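Local atomic coordinates of iron transport multicopper oxidase FET3 (Saccharomyces cerevisiae, PDB entry 1ZPU), a protein that oxidises ferrous iron to ferric iron with four copper ions, passing electrons to dioxygen, for high-affinity iron uptake in yeast. Residues Ala359-Thr371 and Asn510-Glu524. Sequence-based numbering, arbitrary orientation.
Sequences ANNSEIYGSNTHT and NAAANTLDLTDLTGE. With NAG (2-acetamido-2-deoxy-beta-D-glucopyranose), chain B; MAN (alpha-D-mannopyranose), chain J.
Asn368 holds Glu524 through both ends of its amide, pinning the irregular C-terminal stretch of the ectodomain to a loop of the third plastocyanin-like domain of this multicopper oxidase. OD1 of Asn368 accepts the backbone N of Glu524, while Asn368 ND2 gives a hydrogen to Glu524 OE1 at 2.7 Å. An amide suits the place because it offers an acceptor and a donor side by side. The two side chains cross at about a right angle, with amide and carboxylate planes 51° apart; OE1 lies near the amide plane, yet is itself met from above the carboxylate plane. Glu524 OE1 also accepts from the backbone N of Thr340, so two donors grip it. A leucine in place of Asn368 would probably leave the backbone N of Glu524 without this acceptor and its carboxylate with one donor fewer. Farther along, the branched end of Leu521 reaches the bare backbone of Gly366, CD2 lying 3.5 Å from Gly366 CA; a CB there would jam against the carbonyl O of Tyr365, hence glycine. Ile364, on the short 3-10 turn, lies alongside Asp517. With CG1 turned between the backbone N and carbonyl carbon (chi1 66°), its second branch supplies a methyl, CG2, to meet Asp517 O at 3.3 Å.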
loop_
_atom_site.group_PDB
_atom_site.type_symbol
_atom_site.label_atom_id
_atom_site.label_comp_id
_atom_site.label_asym_id
_atom_site.label_seq_id
_atom_site.Cartn_x
_atom_site.Cartn_y
_atom_site.Cartn_z
ATOM N N ALA A 359 0.468 -15.046 25.097
ATOM C CA ALA A 359 0.516 -14.444 23.778
ATOM C C ALA A 359 -0.041 -15.345 22.671
ATOM O O ALA A 359 -0.323 -14.871 21.577
ATOM C CB ALA A 359 1.945 -14.036 23.467
ATOM N N ASN A 360 -0.189 -16.634 22.957
ATOM C CA ASN A 360 -0.711 -17.592 21.987
ATOM C C ASN A 360 -2.233 -17.666 21.996
ATOM O O ASN A 360 -2.840 -18.238 21.085
ATOM C CB ASN A 360 -0.125 -18.991 22.223
ATOM C CG ASN A 360 -0.375 -19.937 21.050
ATOM O OD1 ASN A 360 -0.469 -19.499 19.896
ATOM N ND2 ASN A 360 -0.482 -21.241 21.346
ATOM N N ASN A 361 -2.841 -17.093 23.033
ATOM C CA ASN A 361 -4.297 -17.039 23.164
ATOM C C ASN A 361 -4.863 -15.837 22.400
ATOM O O ASN A 361 -4.624 -14.687 22.768
ATOM C CB ASN A 361 -4.681 -16.989 24.648
ATOM C CG ASN A 361 -6.180 -16.887 24.871
ATOM O OD1 ASN A 361 -6.983 -17.045 23.945
ATOM N ND2 ASN A 361 -6.566 -16.624 26.115
ATOM N N SER A 362 -5.615 -16.119 21.338
ATOM C CA SER A 362 -6.132 -15.086 20.432
ATOM C C SER A 362 -7.079 -14.095 21.111
ATOM O O SER A 362 -7.190 -12.938 20.683
ATOM C CB SER A 362 -6.825 -15.737 19.228
ATOM O OG SER A 362 -8.030 -16.390 19.611
ATOM N N GLU A 363 -7.735 -14.562 22.172
ATOM C CA GLU A 363 -8.746 -13.803 22.896
ATOM C C GLU A 363 -8.237 -12.456 23.410
ATOM O O GLU A 363 -8.983 -11.472 23.409
ATOM C CB GLU A 363 -9.278 -14.636 24.064
ATOM C CG GLU A 363 -10.552 -14.099 24.661
ATOM C CD GLU A 363 -11.008 -14.888 25.865
ATOM O OE1 GLU A 363 -10.264 -14.947 26.876
ATOM O OE2 GLU A 363 -12.125 -15.444 25.806
ATOM N N ILE A 364 -6.970 -12.418 23.828
ATOM C CA ILE A 364 -6.405 -11.244 24.503
ATOM C C ILE A 364 -6.154 -10.066 23.579
ATOM O O ILE A 364 -5.938 -8.944 24.047
ATOM C CB ILE A 364 -5.086 -11.549 25.256
ATOM C CG1 ILE A 364 -3.971 -11.927 24.280
ATOM C CG2 ILE A 364 -5.306 -12.626 26.312
ATOM C CD1 ILE A 364 -2.608 -11.413 24.674
ATOM N N TYR A 365 -6.171 -10.318 22.273
ATOM C CA TYR A 365 -5.917 -9.260 21.312
ATOM C C TYR A 365 -7.193 -8.536 20.891
ATOM O O TYR A 365 -7.131 -7.551 20.151
ATOM C CB TYR A 365 -5.180 -9.799 20.093
ATOM C CG TYR A 365 -3.841 -10.408 20.409
ATOM C CD1 TYR A 365 -3.715 -11.778 20.591
ATOM C CD2 TYR A 365 -2.696 -9.615 20.519
ATOM C CE1 TYR A 365 -2.492 -12.346 20.876
ATOM C CE2 TYR A 365 -1.466 -10.179 20.798
ATOM C CZ TYR A 365 -1.375 -11.545 20.976
ATOM O OH TYR A 365 -0.169 -12.135 21.256
ATOM N N GLY A 366 -8.341 -9.022 21.363
ATOM C CA GLY A 366 -9.621 -8.372 21.111
ATOM C C GLY A 366 -10.501 -9.097 20.116
ATOM O O GLY A 366 -10.021 -9.901 19.306
ATOM N N SER A 367 -11.795 -8.799 20.178
ATOM C CA SER A 367 -12.795 -9.414 19.311
ATOM C C SER A 367 -13.087 -8.563 18.072
ATOM O O SER A 367 -13.521 -9.090 17.041
ATOM C CB SER A 367 -14.087 -9.625 20.088
ATOM O OG SER A 367 -14.474 -8.422 20.720
ATOM N N ASN A 368 -12.850 -7.255 18.178
ATOM C CA ASN A 368 -13.220 -6.322 17.118
ATOM C C ASN A 368 -11.990 -5.801 16.379
ATOM O O ASN A 368 -11.974 -4.714 15.786
ATOM C CB ASN A 368 -14.041 -5.168 17.684
ATOM C CG ASN A 368 -15.183 -4.783 16.783
ATOM O OD1 ASN A 368 -16.273 -4.508 17.259
ATOM N ND2 ASN A 368 -14.949 -4.784 15.473
ATOM N N THR A 369 -10.964 -6.626 16.401
ATOM C CA THR A 369 -9.653 -6.227 15.982
ATOM C C THR A 369 -9.241 -7.097 14.789
ATOM O O THR A 369 -8.309 -6.772 14.050
ATOM C CB THR A 369 -8.732 -6.388 17.189
ATOM O OG1 THR A 369 -7.799 -5.308 17.242
ATOM C CG2 THR A 369 -8.058 -7.746 17.205
ATOM N N HIS A 370 -10.007 -8.173 14.597
ATOM C CA HIS A 370 -9.767 -9.214 13.593
ATOM C C HIS A 370 -8.339 -9.736 13.586
ATOM O O HIS A 370 -7.643 -9.645 12.561
ATOM C CB HIS A 370 -10.163 -8.776 12.186
ATOM C CG HIS A 370 -10.940 -9.817 11.445
ATOM N ND1 HIS A 370 -11.699 -9.531 10.331
ATOM C CD2 HIS A 370 -11.108 -11.140 11.690
ATOM C CE1 HIS A 370 -12.285 -10.637 9.909
ATOM N NE2 HIS A 370 -11.947 -11.627 10.719
ATOM N N THR A 371 -7.917 -10.283 14.727
ATOM C CA THR A 371 -6.556 -10.784 14.874
ATOM C C THR A 371 -6.486 -12.290 14.695
ATOM O O THR A 371 -7.311 -13.023 15.227
ATOM C CB THR A 371 -5.915 -10.349 16.211
ATOM O OG1 THR A 371 -5.477 -8.990 16.104
ATOM C CG2 THR A 371 -4.710 -11.190 16.538
ATOM N N ASN A 510 -4.036 -4.990 26.137
ATOM C CA ASN A 510 -5.358 -4.623 25.630
ATOM C C ASN A 510 -6.383 -4.270 26.726
ATOM O O ASN A 510 -6.904 -5.148 27.440
ATOM C CB ASN A 510 -5.900 -5.671 24.673
ATOM C CG ASN A 510 -7.080 -5.164 23.885
ATOM O OD1 ASN A 510 -7.732 -4.183 24.266
ATOM N ND2 ASN A 510 -7.368 -5.828 22.774
ATOM N N ALA A 511 -6.672 -2.970 26.818
ATOM C CA ALA A 511 -7.447 -2.379 27.897
ATOM C C ALA A 511 -6.795 -2.732 29.232
ATOM O O ALA A 511 -5.830 -2.073 29.624
ATOM C CB ALA A 511 -8.918 -2.808 27.824
ATOM N N ALA A 512 -7.273 -3.808 29.873
ATOM C CA ALA A 512 -6.992 -4.129 31.290
ATOM C C ALA A 512 -5.516 -4.137 31.697
ATOM O O ALA A 512 -4.640 -4.529 30.926
ATOM C CB ALA A 512 -7.703 -5.451 31.731
ATOM N N ALA A 513 -5.280 -3.727 32.943
ATOM C CA ALA A 513 -3.946 -3.447 33.477
ATOM C C ALA A 513 -3.157 -4.705 33.827
ATOM O O ALA A 513 -2.914 -4.975 35.013
ATOM C CB ALA A 513 -4.061 -2.531 34.718
ATOM N N ASN A 514 -2.757 -5.467 32.804
ATOM C CA ASN A 514 -1.987 -6.709 33.008
ATOM C C ASN A 514 -2.536 -7.557 34.160
ATOM O O ASN A 514 -1.762 -8.172 34.901
ATOM C CB ASN A 514 -0.511 -6.384 33.325
ATOM C CG ASN A 514 0.333 -6.107 32.083
ATOM O OD1 ASN A 514 -0.183 -5.805 30.993
ATOM N ND2 ASN A 514 1.653 -6.203 32.251
ATOM N N THR A 515 -3.859 -7.580 34.320
ATOM C CA THR A 515 -4.450 -8.076 35.562
ATOM C C THR A 515 -5.240 -9.385 35.413
ATOM O O THR A 515 -5.024 -10.315 36.196
ATOM C CB THR A 515 -5.238 -6.952 36.318
ATOM O OG1 THR A 515 -5.868 -7.481 37.502
ATOM C CG2 THR A 515 -6.265 -6.268 35.384
ATOM N N LEU A 516 -6.132 -9.464 34.425
ATOM C CA LEU A 516 -6.869 -10.707 34.160
ATOM C C LEU A 516 -6.723 -11.085 32.692
ATOM O O LEU A 516 -7.027 -12.215 32.298
ATOM C CB LEU A 516 -8.353 -10.580 34.535
ATOM C CG LEU A 516 -9.144 -11.887 34.712
ATOM C CD1 LEU A 516 -9.598 -12.102 36.179
ATOM C CD2 LEU A 516 -10.339 -11.928 33.772
ATOM N N ASP A 517 -6.261 -10.128 31.894
ATOM C CA ASP A 517 -6.030 -10.326 30.461
ATOM C C ASP A 517 -7.270 -10.737 29.646
ATOM O O ASP A 517 -7.190 -10.868 28.413
ATOM C CB ASP A 517 -4.829 -11.259 30.199
ATOM C CG ASP A 517 -3.500 -10.483 29.996
ATOM O OD1 ASP A 517 -3.450 -9.253 30.239
ATOM O OD2 ASP A 517 -2.491 -11.108 29.589
ATOM N N LEU A 518 -8.403 -10.935 30.331
ATOM C CA LEU A 518 -9.688 -11.127 29.653
ATOM C C LEU A 518 -10.538 -9.846 29.734
ATOM O O LEU A 518 -10.837 -9.337 30.816
ATOM C CB LEU A 518 -10.405 -12.375 30.155
ATOM C CG LEU A 518 -9.876 -13.790 29.798
ATOM C CD1 LEU A 518 -8.383 -13.848 29.278
ATOM C CD2 LEU A 518 -10.060 -14.692 31.111
ATOM N N THR A 519 -10.932 -9.376 28.550
ATOM C CA THR A 519 -11.218 -7.967 28.225
ATOM C C THR A 519 -12.592 -7.376 28.610
ATOM O O THR A 519 -13.458 -8.073 29.140
ATOM C CB THR A 519 -11.034 -7.746 26.683
ATOM O OG1 THR A 519 -12.066 -8.438 25.974
ATOM C CG2 THR A 519 -9.665 -8.258 26.195
ATOM N N ASP A 520 -12.751 -6.076 28.335
ATOM C CA ASP A 520 -14.015 -5.331 28.389
ATOM C C ASP A 520 -13.853 -4.175 27.398
ATOM O O ASP A 520 -13.861 -3.004 27.791
ATOM C CB ASP A 520 -14.268 -4.800 29.802
ATOM C CG ASP A 520 -14.738 -5.894 30.784
ATOM O OD1 ASP A 520 -15.842 -6.457 30.607
ATOM O OD2 ASP A 520 -14.002 -6.188 31.748
ATOM N N LEU A 521 -13.738 -4.531 26.111
ATOM C CA LEU A 521 -13.004 -3.753 25.073
ATOM C C LEU A 521 -13.587 -2.464 24.478
ATOM O O LEU A 521 -14.127 -1.619 25.184
ATOM C CB LEU A 521 -12.539 -4.675 23.917
ATOM C CG LEU A 521 -13.206 -6.015 23.539
ATOM C CD1 LEU A 521 -14.693 -5.941 23.196
ATOM C CD2 LEU A 521 -12.447 -6.670 22.414
ATOM N N THR A 522 -13.397 -2.336 23.164
ATOM C CA THR A 522 -13.766 -1.179 22.346
ATOM C C THR A 522 -14.314 -1.701 20.995
ATOM O O THR A 522 -13.554 -2.091 20.105
ATOM C CB THR A 522 -12.548 -0.185 22.183
ATOM O OG1 THR A 522 -12.867 0.871 21.273
ATOM C CG2 THR A 522 -11.286 -0.887 21.689
ATOM N N GLY A 523 -15.645 -1.735 20.873
ATOM C CA GLY A 523 -16.317 -2.419 19.759
ATOM C C GLY A 523 -16.771 -1.556 18.586
ATOM O O GLY A 523 -16.717 -0.322 18.640
ATOM N N GLU A 524 -17.206 -2.222 17.519
ATOM C CA GLU A 524 -17.874 -1.569 16.406
ATOM C C GLU A 524 -19.343 -1.305 16.752
ATOM O O GLU A 524 -19.911 -1.960 17.635
ATOM C CB GLU A 524 -17.783 -2.426 15.144
ATOM C CG GLU A 524 -18.362 -3.826 15.270
ATOM C CD GLU A 524 -18.065 -4.713 14.071
ATOM O OE1 GLU A 524 -16.905 -4.742 13.590
ATOM O OE2 GLU A 524 -19.001 -5.392 13.603
HETATM C C1 NAG B . -0.766 -22.066 20.182
HETATM C C2 NAG B . -1.897 -23.099 20.071
HETATM C C3 NAG B . -1.473 -24.574 20.275
HETATM C C4 NAG B . 0.030 -24.869 20.488
HETATM C C5 NAG B . 0.934 -23.620 20.488
HETATM C C6 NAG B . 2.382 -23.911 20.102
HETATM C C7 NAG B . -3.989 -22.026 20.859
HETATM C C8 NAG B . -4.595 -21.419 22.097
HETATM N N2 NAG B . -2.918 -22.796 21.063
HETATM O O3 NAG B . -1.958 -25.374 19.208
HETATM O O4 NAG B . 0.178 -25.581 21.707
HETATM O O5 NAG B . 0.411 -22.624 19.629
HETATM O O6 NAG B . 3.203 -22.873 20.633
HETATM O O7 NAG B . -4.483 -21.814 19.748
HETATM C C1 MAN J . -16.163 3.967 22.694
HETATM C C2 MAN J . -16.565 3.605 21.256
HETATM C C3 MAN J . -17.728 2.620 21.428
HETATM C C4 MAN J . -18.695 3.088 22.554
HETATM C C5 MAN J . -18.486 4.566 22.947
HETATM C C6 MAN J . -19.387 5.028 24.105
HETATM O O2 MAN J . -15.534 3.064 20.458
HETATM O O3 MAN J . -17.184 1.334 21.691
HETATM O O4 MAN J . -20.069 2.932 22.228
HETATM O O5 MAN J . -17.111 4.909 23.190
HETATM O O6 MAN J . -20.092 3.932 24.666
#